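PDB 2V84: Spermidine/putrescine ABC transporter, periplasmic binding protein from Treponema pallidum, which probably serves as the polyamine receptor of an ABC transporter, binding putrescine and spermidine in the periplasm. Local coordinates for residues D55-A58 and D62-A65; G171-S176 and D198-N203; V205-D210 and N338-R343; A213-F216 and D220-V223; F227-F232 and D290-P295. All blocks are in the same frame, centred on the assembly; numbering follows the deposited sequence.

How the interactions relate
From the N terminus, interaction 1 first joins strand 51-57 to helix 60-67 across three intervening residues. Interaction 2 closes a loop of 21 residues, much of it helix 186-200 itself, by packing that helix on helix 166-176. Interaction 3 has the longest reach, bringing strand 204-207 against the C-terminal helix 330-342 over 127 residues. Interactions 4 and 5 are nested inside that loop, in series, and no two loops cross. Interaction 4 turns the chain back on helix 212-218; interaction 5 brings helix 228-234 to the last part of helix 282-292. Contacts 2 to 5 touch in succession, through K201 with R343, V205 with F221, and F216 with F231. Interaction 1 stands apart, nearest atoms about 7 Å from interaction 3.

Interaction 1 of 5, residues D55-A58 and D62-A65; sequences DDYA and DMFA
A strand-to-helix connection of the parallel sheet is packed here: Y57, late in strand 51-57, lies under M63 of helix 60-67, the helix that follows almost at once. The evidence for a CH-pi contact is direct. M63 CB stands 3.4 Å from the centroid of the Y57 ring and only 4° off the ring normal, so it covers the middle of one face. M63 CG continues over the same face toward the hydroxyl end, 3.6 Å from Y57 CE2. Y57 CG sits between its backbone N and carbonyl carbon (chi1 54°), which swings the ring toward the helix, and the two side chains run side by side in one direction. Beyond CG the methionine bends at chi2 (-84°) and again at chi3, taking its sulfur away from the ring. At the margin D62 CB comes within 4.4 Å of Y57 CB, and no hydrogen bond crosses the contact. Y57 also meets Y30 edge-to-face and touches V77, while its OH makes a weak hydrogen bond to V78 O. M63 reaches on to V77 and to M87, so helix 60-67 is joined to the parallel sheet through Y57 and V77 and to helix 81-89 through M87.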
# COMPACT_ATOMS: atom_id res chain seq x y z
N ASP A 55 5.15 17.53 3.00
CA ASP A 55 3.76 17.75 2.62
C ASP A 55 3.10 16.39 2.40
O ASP A 55 3.62 15.56 1.65
CB ASP A 55 3.67 18.60 1.35
CG ASP A 55 4.22 20.02 1.54
OD1 ASP A 55 4.12 20.59 2.66
OD2 ASP A 55 4.73 20.58 0.56
N ASP A 56 1.96 16.16 3.06
CA ASP A 56 1.27 14.88 2.93
C ASP A 56 0.19 14.88 1.85
O ASP A 56 -0.25 15.93 1.40
CB ASP A 56 0.74 14.36 4.28
CG ASP A 56 -0.21 15.32 4.96
OD1 ASP A 56 0.22 16.42 5.36
OD2 ASP A 56 -1.40 14.95 5.13
N TYR A 57 -0.20 13.69 1.41
CA TYR A 57 -1.30 13.54 0.47
C TYR A 57 -2.11 12.32 0.85
O TYR A 57 -1.59 11.40 1.50
CB TYR A 57 -0.84 13.47 -0.99
CG TYR A 57 0.23 12.43 -1.33
CD1 TYR A 57 -0.09 11.07 -1.53
CD2 TYR A 57 1.56 12.82 -1.49
CE1 TYR A 57 0.93 10.12 -1.88
CE2 TYR A 57 2.56 11.88 -1.84
CZ TYR A 57 2.24 10.55 -2.02
OH TYR A 57 3.26 9.67 -2.36
N ALA A 58 -3.38 12.33 0.47
CA ALA A 58 -4.31 11.28 0.88
C ALA A 58 -4.55 10.20 -0.19
O ALA A 58 -5.27 9.23 0.07
CB ALA A 58 -5.63 11.90 1.35
N ASP A 62 -3.97 12.37 -5.96
CA ASP A 62 -3.65 13.72 -5.45
C ASP A 62 -2.16 14.08 -5.61
O ASP A 62 -1.81 15.18 -6.05
CB ASP A 62 -4.02 13.79 -3.97
CG ASP A 62 -5.51 13.97 -3.74
OD1 ASP A 62 -6.23 14.36 -4.68
OD2 ASP A 62 -5.95 13.72 -2.59
N MET A 63 -1.28 13.15 -5.21
CA MET A 63 0.15 13.27 -5.42
C MET A 63 0.42 13.53 -6.87
O MET A 63 1.17 14.45 -7.21
CB MET A 63 0.85 11.96 -5.02
CG MET A 63 2.33 11.90 -5.40
SD MET A 63 2.71 11.38 -7.10
CE MET A 63 2.15 9.67 -7.02
N PHE A 64 -0.18 12.70 -7.73
CA PHE A 64 0.08 12.76 -9.17
C PHE A 64 -0.24 14.15 -9.68
O PHE A 64 0.52 14.70 -10.47
CB PHE A 64 -0.72 11.69 -9.93
CG PHE A 64 -0.51 11.72 -11.41
CD1 PHE A 64 0.50 10.97 -12.00
CD2 PHE A 64 -1.31 12.53 -12.22
CE1 PHE A 64 0.71 11.00 -13.37
CE2 PHE A 64 -1.11 12.58 -13.60
CZ PHE A 64 -0.09 11.82 -14.18
N ALA A 65 -1.36 14.69 -9.21
CA ALA A 65 -1.85 16.02 -9.61
C ALA A 65 -0.86 17.13 -9.36
O ALA A 65 -0.75 18.07 -10.16
CB ALA A 65 -3.14 16.33 -8.91

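Interaction 2 of 5, residues G171-S176 and D198-N203; sequences GAALAS and DHWKPN
W200, in the last part of helix 186-200, pushes the six-membered ring of its indole against A172, A173 and S176 of helix 166-176. This is helix-helix packing between consecutive helices, in which one large aromatic group meets a surface of small residues.

The apolar part centres on A173. Its CA lies 3.6 Å from W200 CH2, and its CB is 3.9 Å from W200 CZ3. A172 adds a looser contact, CB to W200 CZ3 at 4.2 Å. The indole CG is anti to the carbonyl carbon and beside the backbone N (chi1 -63°), an orientation that projects the ring across to the other helix. The nearest CA atoms, those of A173 and W200, are 9.3 Å apart, so the indole spans the gap, and it reaches the backbone of the other helix because residues 172 and 173 are alanines. On its own side W200 packs on L195 and on M162 of strand 160-162, so the indole lies between helices and sheet.

Polar atoms meet the ring at its edge, without a hydrogen bond across the contact. S176 OG and A172 O are both 3.8 Å from W200 CH2, near the ring plane. Residue E168, one turn before A172, is a predicted spermidine ligand, and the side chains of the two are about 6 Å apart.

The polar group beside the indole is fixed within its own helix. A172 O accepts from S176 N at 3.0 Å and from S176 OG at 2.9 Å, the two donors arriving from opposite faces of the carbonyl plane.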
# COMPACT_ATOMS: atom_id res chain seq x y z
N GLY A 171 -9.52 -5.90 -7.61
CA GLY A 171 -8.42 -6.85 -7.49
C GLY A 171 -8.80 -8.07 -6.66
O GLY A 171 -8.54 -9.20 -7.07
N ALA A 172 -9.42 -7.83 -5.51
CA ALA A 172 -9.91 -8.93 -4.66
C ALA A 172 -10.93 -9.80 -5.38
O ALA A 172 -10.91 -11.02 -5.24
CB ALA A 172 -10.49 -8.37 -3.41
N ALA A 173 -11.82 -9.18 -6.14
CA ALA A 173 -12.83 -9.89 -6.93
C ALA A 173 -12.19 -10.71 -8.04
O ALA A 173 -12.52 -11.88 -8.22
CB ALA A 173 -13.85 -8.93 -7.49
N LEU A 174 -11.27 -10.08 -8.76
CA LEU A 174 -10.48 -10.76 -9.80
C LEU A 174 -9.71 -11.96 -9.25
O LEU A 174 -9.80 -13.05 -9.80
CB LEU A 174 -9.53 -9.78 -10.46
CG LEU A 174 -10.19 -8.80 -11.44
CD1 LEU A 174 -9.29 -7.59 -11.72
CD2 LEU A 174 -10.57 -9.52 -12.73
N ALA A 175 -8.98 -11.73 -8.15
CA ALA A 175 -8.25 -12.78 -7.44
C ALA A 175 -9.17 -13.96 -7.10
O ALA A 175 -8.88 -15.10 -7.48
CB ALA A 175 -7.59 -12.22 -6.20
N SER A 176 -10.28 -13.69 -6.41
CA SER A 176 -11.27 -14.72 -6.07
C SER A 176 -11.73 -15.54 -7.26
O SER A 176 -11.88 -16.75 -7.14
CB SER A 176 -12.51 -14.09 -5.42
OG SER A 176 -12.15 -13.44 -4.23
N ASP A 198 -23.28 -7.71 -7.02
CA ASP A 198 -24.34 -8.64 -6.68
C ASP A 198 -24.10 -9.49 -5.45
O ASP A 198 -25.07 -9.94 -4.84
CB ASP A 198 -24.69 -9.54 -7.87
CG ASP A 198 -25.47 -8.82 -8.95
OD1 ASP A 198 -26.02 -7.72 -8.66
OD2 ASP A 198 -25.53 -9.36 -10.08
N HIS A 199 -22.85 -9.70 -5.07
CA HIS A 199 -22.54 -10.65 -3.98
C HIS A 199 -21.95 -10.03 -2.72
O HIS A 199 -22.25 -10.48 -1.60
CB HIS A 199 -21.70 -11.82 -4.49
CG HIS A 199 -22.40 -12.64 -5.53
ND1 HIS A 199 -23.55 -13.35 -5.26
CD2 HIS A 199 -22.15 -12.82 -6.85
CE1 HIS A 199 -23.97 -13.94 -6.36
NE2 HIS A 199 -23.13 -13.65 -7.34
N TRP A 200 -21.13 -8.99 -2.88
CA TRP A 200 -20.45 -8.37 -1.74
C TRP A 200 -21.10 -7.07 -1.32
O TRP A 200 -21.44 -6.91 -0.17
CB TRP A 200 -18.97 -8.14 -2.03
CG TRP A 200 -18.20 -9.41 -2.27
CD1 TRP A 200 -18.63 -10.69 -2.03
CD2 TRP A 200 -16.87 -9.52 -2.79
NE1 TRP A 200 -17.65 -11.59 -2.37
CE2 TRP A 200 -16.55 -10.90 -2.83
CE3 TRP A 200 -15.90 -8.58 -3.20
CZ2 TRP A 200 -15.31 -11.37 -3.27
CZ3 TRP A 200 -14.66 -9.04 -3.65
CH2 TRP A 200 -14.37 -10.43 -3.67
N LYS A 201 -21.27 -6.14 -2.26
CA LYS A 201 -21.87 -4.83 -1.98
C LYS A 201 -23.18 -4.86 -1.17
O LYS A 201 -23.36 -4.01 -0.26
CB LYS A 201 -22.03 -4.03 -3.29
CG LYS A 201 -22.74 -2.68 -3.16
CD LYS A 201 -22.78 -1.98 -4.53
CE LYS A 201 -23.72 -0.77 -4.53
NZ LYS A 201 -23.74 -0.11 -5.88
N PRO A 202 -24.11 -5.82 -1.46
CA PRO A 202 -25.37 -5.84 -0.71
C PRO A 202 -25.22 -6.07 0.80
O PRO A 202 -26.14 -5.77 1.56
CB PRO A 202 -26.11 -7.05 -1.32
CG PRO A 202 -25.54 -7.21 -2.63
CD PRO A 202 -24.09 -6.89 -2.47
N ASN A 203 -24.07 -6.60 1.22
CA ASN A 203 -23.82 -6.89 2.63
C ASN A 203 -23.01 -5.82 3.34
O ASN A 203 -22.77 -5.92 4.54
CB ASN A 203 -23.11 -8.23 2.77
CG ASN A 203 -23.91 -9.36 2.21
OD1 ASN A 203 -25.10 -9.47 2.46
ND2 ASN A 203 -23.28 -10.19 1.41

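Interaction 3 of 5, residues V205-D210 and N338-R343; sequences VKFDSD and NAVRFR
F207 of strand 204-207 packs its ring against V340 and R341 on the last turn of the C-terminal helix 330-342, which here lies on an edge of the mixed sheet beside helix 186-200. Apolar contact carries the pairing. F207 CZ is 3.5 Å from V340 CG1, the two side chains crossing at about a right angle. The V340 methyl group is set there with CG1 anti to the backbone N (chi1 169°).

A second kind of contact uses the aliphatic part of an arginine. R341 CD lies 3.9 Å from F207 CD2, and the side chains slide past each other in opposite directions. The ring and guanidinium planes are only 16° apart, yet the atom of F207 that the guanidinium approaches is CB, obliquely. The near-parallel planes therefore do not amount to a stack over the ring.

The polar interactions run to the flanks. R341 NH2 forms a salt bridge with D164 OD2, which would orient the guanidinium; D164 precedes D165, a predicted spermidine ligand. Past the aromatic residue the chain makes an Asx turn: D208 OD1 accepts from D210 N at 3.1 Å, and also from G211 N.

Around the contact, F207 meets W337 edge-to-face and touches V196, while V340 packs on V196 and T197. Strand 204-207, helix 186-200 and the C-terminal helix 330-342 thus converge at V196.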
# COMPACT_ATOMS: atom_id res chain seq x y z
N VAL A 205 -22.05 -1.96 4.71
CA VAL A 205 -22.50 -0.61 5.13
C VAL A 205 -22.10 0.41 4.07
O VAL A 205 -22.89 1.27 3.68
CB VAL A 205 -21.92 -0.20 6.52
CG1 VAL A 205 -22.24 1.25 6.86
CG2 VAL A 205 -22.42 -1.13 7.61
N LYS A 206 -20.85 0.32 3.61
CA LYS A 206 -20.33 1.21 2.62
C LYS A 206 -18.95 0.76 2.22
O LYS A 206 -18.42 -0.21 2.77
CB LYS A 206 -20.28 2.66 3.15
CG LYS A 206 -19.39 2.84 4.37
CD LYS A 206 -19.60 4.22 4.98
CE LYS A 206 -18.49 4.56 5.94
NZ LYS A 206 -18.96 5.57 6.95
N PHE A 207 -18.40 1.45 1.22
CA PHE A 207 -16.99 1.38 0.92
C PHE A 207 -16.31 2.45 1.74
O PHE A 207 -16.79 3.59 1.77
CB PHE A 207 -16.75 1.62 -0.58
CG PHE A 207 -17.34 0.55 -1.45
CD1 PHE A 207 -16.72 -0.69 -1.54
CD2 PHE A 207 -18.53 0.78 -2.14
CE1 PHE A 207 -17.26 -1.71 -2.34
CE2 PHE A 207 -19.10 -0.23 -2.93
CZ PHE A 207 -18.46 -1.49 -3.02
N ASP A 208 -15.20 2.11 2.38
CA ASP A 208 -14.59 2.99 3.37
C ASP A 208 -13.10 2.72 3.47
O ASP A 208 -12.70 1.60 3.81
CB ASP A 208 -15.28 2.73 4.72
CG ASP A 208 -14.98 3.80 5.79
OD1 ASP A 208 -14.20 4.73 5.55
OD2 ASP A 208 -15.54 3.66 6.89
N SER A 209 -12.29 3.74 3.18
CA SER A 209 -10.84 3.67 3.34
C SER A 209 -10.31 4.50 4.53
O SER A 209 -9.10 4.49 4.78
CB SER A 209 -10.13 4.11 2.06
OG SER A 209 -10.18 3.10 1.06
N ASP A 210 -11.17 5.22 5.24
CA ASP A 210 -10.70 6.09 6.33
C ASP A 210 -11.37 5.97 7.68
O ASP A 210 -10.80 6.41 8.68
CB ASP A 210 -10.68 7.57 5.90
CG ASP A 210 -11.82 7.92 4.99
OD1 ASP A 210 -12.97 7.97 5.46
OD2 ASP A 210 -11.54 8.18 3.79
N ASN A 338 -17.21 2.99 -11.14
CA ASN A 338 -18.12 4.11 -10.91
C ASN A 338 -19.58 3.65 -10.72
O ASN A 338 -20.36 4.30 -10.01
CB ASN A 338 -17.98 5.18 -12.01
CG ASN A 338 -16.76 6.08 -11.82
OD1 ASN A 338 -16.09 6.06 -10.79
ND2 ASN A 338 -16.47 6.89 -12.83
N ALA A 339 -19.92 2.51 -11.32
CA ALA A 339 -21.22 1.89 -11.18
C ALA A 339 -21.33 1.19 -9.81
O ALA A 339 -22.32 1.35 -9.10
CB ALA A 339 -21.45 0.90 -12.30
N VAL A 340 -20.31 0.41 -9.46
CA VAL A 340 -20.23 -0.22 -8.14
C VAL A 340 -20.31 0.84 -7.03
O VAL A 340 -21.01 0.67 -6.02
CB VAL A 340 -18.88 -0.97 -7.95
CG1 VAL A 340 -18.67 -1.38 -6.48
CG2 VAL A 340 -18.79 -2.17 -8.87
N ARG A 341 -19.58 1.93 -7.23
CA ARG A 341 -19.30 2.88 -6.17
C ARG A 341 -20.37 3.95 -5.99
O ARG A 341 -20.62 4.39 -4.86
CB ARG A 341 -17.89 3.47 -6.37
CG ARG A 341 -17.42 4.52 -5.37
CD ARG A 341 -17.51 4.07 -3.90
NE ARG A 341 -16.96 5.11 -3.03
CZ ARG A 341 -17.64 6.18 -2.61
NH1 ARG A 341 -18.91 6.36 -2.97
NH2 ARG A 341 -17.05 7.08 -1.84
N PHE A 342 -21.01 4.36 -7.09
CA PHE A 342 -21.99 5.46 -7.03
C PHE A 342 -23.43 5.08 -7.39
O PHE A 342 -24.29 5.96 -7.51
CB PHE A 342 -21.55 6.62 -7.93
CG PHE A 342 -20.24 7.23 -7.53
CD1 PHE A 342 -20.11 7.89 -6.31
CD2 PHE A 342 -19.15 7.17 -8.38
CE1 PHE A 342 -18.91 8.46 -5.93
CE2 PHE A 342 -17.94 7.74 -8.02
CZ PHE A 342 -17.82 8.39 -6.79
N ARG A 343 -23.69 3.79 -7.58
CA ARG A 343 -25.06 3.31 -7.78
C ARG A 343 -25.51 2.53 -6.56
O ARG A 343 -26.65 2.08 -6.49
CB ARG A 343 -25.18 2.43 -9.03
CG ARG A 343 -25.08 3.17 -10.34
CD ARG A 343 -25.03 2.20 -11.50
NE ARG A 343 -24.43 2.82 -12.69
CZ ARG A 343 -24.34 2.23 -13.89
NH1 ARG A 343 -24.83 1.01 -14.08
NH2 ARG A 343 -23.77 2.88 -14.89
OXT ARG A 343 -24.73 2.32 -5.62

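Interaction 4 of 5, residues A213-F216 and D220-V223; sequences AKSF and DFVV
S215, which loses the most surface here, sets its CB over the ring face of F221 in a helix-to-strand connection: the loop after helix 212-218 is bonded back to that helix before it enters strand 223-226. The CB lies 3.5 Å from the ring centroid of F221, a CH-pi contact over the centre of the face. The backbones of the same two residues are bonded too: F221 N donates to S215 O at 3.0 Å. That bond is nearly straight at nitrogen (169°), although the donor sits well above the carbonyl plane (59° out of it), off the lone-pair directions. S215 OG is bonded to G211 O in its own helix and lies 2.9 Å from a water, which donates to D220 OD2 at 2.6 Å.

F216 is the third main residue. With CG anti to the backbone N (chi1 -176°), its ring extends beside the returning chain, bringing F216 CD1 to 3.4 Å from F221 O. At the ring edge, near its plane, F216 CE1 is 3.6 Å from V222 O. A second water donates to F216 O at 2.8 Å and also to F221 O, and it sits above the F216 ring. It thereby joins the helix to the loop backbone.

F216 meets F231 of helix 228-234 edge-to-face and touches strand 125-137. F221 lies against S161 of strand 160-162.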
# COMPACT_ATOMS: atom_id res chain seq x y z
N ALA A 213 -11.34 1.48 10.44
CA ALA A 213 -10.57 1.03 11.61
C ALA A 213 -11.24 1.48 12.91
O ALA A 213 -11.27 0.72 13.89
CB ALA A 213 -9.13 1.53 11.54
N LYS A 214 -11.78 2.69 12.90
CA LYS A 214 -12.55 3.20 14.05
C LYS A 214 -13.86 2.46 14.21
O LYS A 214 -14.24 2.10 15.34
CB LYS A 214 -12.80 4.71 13.93
CG LYS A 214 -13.12 5.33 15.25
CD LYS A 214 -13.08 6.86 15.21
CE LYS A 214 -14.49 7.43 15.25
NZ LYS A 214 -14.62 8.51 16.26
N SER A 215 -14.54 2.23 13.09
CA SER A 215 -15.81 1.50 13.09
C SER A 215 -15.60 0.05 13.47
O SER A 215 -16.46 -0.58 14.10
CB SER A 215 -16.50 1.62 11.73
OG SER A 215 -16.82 2.97 11.44
N PHE A 216 -14.44 -0.49 13.09
CA PHE A 216 -14.09 -1.83 13.54
C PHE A 216 -13.82 -1.85 15.05
O PHE A 216 -14.24 -2.77 15.76
CB PHE A 216 -12.93 -2.40 12.71
CG PHE A 216 -12.58 -3.80 13.07
CD1 PHE A 216 -13.20 -4.88 12.44
CD2 PHE A 216 -11.66 -4.06 14.10
CE1 PHE A 216 -12.90 -6.19 12.82
CE2 PHE A 216 -11.35 -5.37 14.47
CZ PHE A 216 -11.97 -6.42 13.83
N ASP A 220 -18.91 -1.69 15.32
CA ASP A 220 -19.87 -1.35 14.26
C ASP A 220 -19.66 -2.20 13.02
O ASP A 220 -20.63 -2.67 12.42
CB ASP A 220 -19.74 0.12 13.88
CG ASP A 220 -20.47 1.06 14.82
OD1 ASP A 220 -21.02 0.60 15.85
OD2 ASP A 220 -20.47 2.27 14.51
N PHE A 221 -18.40 -2.38 12.62
CA PHE A 221 -18.07 -3.35 11.58
C PHE A 221 -17.42 -4.53 12.26
O PHE A 221 -16.53 -4.34 13.09
CB PHE A 221 -17.08 -2.81 10.53
CG PHE A 221 -17.49 -1.52 9.86
CD1 PHE A 221 -18.82 -1.07 9.85
CD2 PHE A 221 -16.54 -0.77 9.17
CE1 PHE A 221 -19.16 0.12 9.19
CE2 PHE A 221 -16.87 0.41 8.51
CZ PHE A 221 -18.19 0.86 8.52
N VAL A 222 -17.85 -5.75 11.93
CA VAL A 222 -17.25 -6.93 12.57
C VAL A 222 -16.28 -7.65 11.63
O VAL A 222 -15.49 -8.50 12.06
CB VAL A 222 -18.30 -7.90 13.20
CG1 VAL A 222 -19.07 -7.22 14.33
CG2 VAL A 222 -19.26 -8.46 12.13
N VAL A 223 -16.33 -7.28 10.35
CA VAL A 223 -15.38 -7.74 9.36
C VAL A 223 -15.12 -6.52 8.49
O VAL A 223 -16.05 -5.87 8.03
CB VAL A 223 -15.93 -8.85 8.45
CG1 VAL A 223 -14.89 -9.22 7.41
CG2 VAL A 223 -16.31 -10.09 9.25
O HOH W 1 -19.66 2.90 12.09
O HOH W 2 -15.61 -5.23 15.58

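Interaction 5 of 5, residues F227-F232 and D290-P295; sequences FAEAFF and DTFGFP
E229 OE1 meets the edge of the F294 ring in its plane, 3.3 Å from F294 CE1; no hydrogen bond crosses the contact. The carboxylate and ring planes are 83° apart, so the acid stands almost upright to the ring; E229 CD follows at 3.5 Å from the same CE1 atom. An aromatic rim carries partial positive charge, and this approach is probably mildly favourable for an anionic oxygen.

The glutamate stem packs against F292. E229 CB is 3.8 Å from F292 CB and 3.2 Å from F292 O, a buried carbonyl oxygen with no polar partner in the model. E229 CG lies between the backbone N and the carbonyl carbon (chi1 68°), and a further bend at chi2 (-87°) turns the carboxylate toward F294.

In the two-lobed fold of periplasmic binding proteins, the contact joins the first turn of helix 228-234 to the last part of helix 282-292, consistent with a bridge between the lobes near the ligand cleft. A bound MES molecule, probably from the crystallisation liquor, lies about 4 Å from the E229 side chain; that of E168, a predicted spermidine ligand, is about 10 Å away.

The chain leaves helix 282-292 at G293, which has positive phi and is backbone-bonded to Y311. Beyond this bend the F294 ring lies against its own helix end: F292 CB sits 3.4 Å above the plane of the F294 ring, over its centre. F294 also stacks with Y128 of strand 125-137.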
# COMPACT_ATOMS: atom_id res chain seq x y z
N PHE A 227 -5.96 -2.05 6.04
CA PHE A 227 -4.58 -2.27 6.43
C PHE A 227 -4.44 -2.62 7.89
O PHE A 227 -5.04 -2.00 8.76
CB PHE A 227 -3.70 -1.08 6.07
CG PHE A 227 -3.74 -0.72 4.62
CD1 PHE A 227 -3.27 -1.59 3.66
CD2 PHE A 227 -4.23 0.51 4.22
CE1 PHE A 227 -3.30 -1.25 2.29
CE2 PHE A 227 -4.26 0.87 2.88
CZ PHE A 227 -3.81 -0.02 1.91
N ALA A 228 -3.64 -3.64 8.14
CA ALA A 228 -3.39 -4.15 9.49
C ALA A 228 -2.94 -3.05 10.44
O ALA A 228 -3.42 -2.97 11.59
CB ALA A 228 -2.34 -5.25 9.42
N GLU A 229 -2.04 -2.19 9.98
CA GLU A 229 -1.54 -1.11 10.85
C GLU A 229 -2.64 -0.16 11.33
O GLU A 229 -2.54 0.38 12.42
CB GLU A 229 -0.38 -0.35 10.17
CG GLU A 229 -0.75 0.51 8.93
CD GLU A 229 -0.74 -0.27 7.63
OE1 GLU A 229 -0.71 -1.52 7.65
OE2 GLU A 229 -0.76 0.39 6.57
N ALA A 230 -3.69 0.04 10.53
CA ALA A 230 -4.84 0.86 10.95
C ALA A 230 -5.73 0.17 11.98
O ALA A 230 -6.09 0.75 13.00
CB ALA A 230 -5.66 1.30 9.74
N PHE A 231 -6.09 -1.09 11.73
CA PHE A 231 -6.91 -1.84 12.69
C PHE A 231 -6.24 -1.89 14.05
O PHE A 231 -6.87 -1.68 15.09
CB PHE A 231 -7.13 -3.27 12.17
CG PHE A 231 -8.03 -3.36 10.97
CD1 PHE A 231 -9.39 -3.08 11.10
CD2 PHE A 231 -7.54 -3.76 9.73
CE1 PHE A 231 -10.25 -3.17 10.00
CE2 PHE A 231 -8.40 -3.85 8.61
CZ PHE A 231 -9.76 -3.54 8.75
N PHE A 232 -4.94 -2.16 14.05
CA PHE A 232 -4.26 -2.37 15.32
C PHE A 232 -3.90 -1.07 16.03
O PHE A 232 -3.88 -1.02 17.24
CB PHE A 232 -3.05 -3.29 15.12
CG PHE A 232 -3.43 -4.73 14.85
CD1 PHE A 232 -3.80 -5.57 15.90
CD2 PHE A 232 -3.43 -5.23 13.55
CE1 PHE A 232 -4.16 -6.90 15.67
CE2 PHE A 232 -3.80 -6.56 13.29
CZ PHE A 232 -4.14 -7.40 14.36
N ASP A 290 8.65 -1.00 12.56
CA ASP A 290 8.14 -1.15 13.93
C ASP A 290 7.05 -0.12 14.24
O ASP A 290 6.21 -0.35 15.12
CB ASP A 290 9.26 -0.94 14.93
CG ASP A 290 10.17 -2.14 15.06
OD1 ASP A 290 9.89 -3.21 14.48
OD2 ASP A 290 11.18 -2.01 15.77
N THR A 291 7.11 1.02 13.56
CA THR A 291 6.13 2.09 13.73
C THR A 291 4.74 1.57 13.39
O THR A 291 3.77 1.98 14.03
CB THR A 291 6.48 3.34 12.88
OG1 THR A 291 7.67 3.96 13.38
CG2 THR A 291 5.35 4.38 12.92
N PHE A 292 4.66 0.64 12.42
CA PHE A 292 3.39 0.16 11.88
C PHE A 292 3.12 -1.33 12.08
O PHE A 292 2.05 -1.81 11.70
CB PHE A 292 3.30 0.48 10.38
CG PHE A 292 3.46 1.93 10.06
CD1 PHE A 292 2.42 2.83 10.29
CD2 PHE A 292 4.66 2.41 9.52
CE1 PHE A 292 2.57 4.18 10.01
CE2 PHE A 292 4.81 3.74 9.21
CZ PHE A 292 3.77 4.63 9.46
N GLY A 293 4.07 -2.06 12.65
CA GLY A 293 3.91 -3.51 12.80
C GLY A 293 4.12 -4.26 11.49
O GLY A 293 3.54 -5.31 11.28
N PHE A 294 4.93 -3.68 10.61
CA PHE A 294 5.25 -4.26 9.32
C PHE A 294 6.35 -5.31 9.43
O PHE A 294 7.25 -5.17 10.27
CB PHE A 294 5.80 -3.17 8.42
CG PHE A 294 4.80 -2.16 7.96
CD1 PHE A 294 3.44 -2.45 7.88
CD2 PHE A 294 5.26 -0.93 7.47
CE1 PHE A 294 2.54 -1.50 7.37
CE2 PHE A 294 4.38 0.01 6.95
CZ PHE A 294 3.04 -0.26 6.91
N PRO A 295 6.29 -6.37 8.61
CA PRO A 295 7.41 -7.29 8.49
C PRO A 295 8.42 -6.73 7.51
O PRO A 295 8.10 -5.83 6.74
CB PRO A 295 6.76 -8.54 7.90
CG PRO A 295 5.67 -7.98 7.02
CD PRO A 295 5.15 -6.78 7.75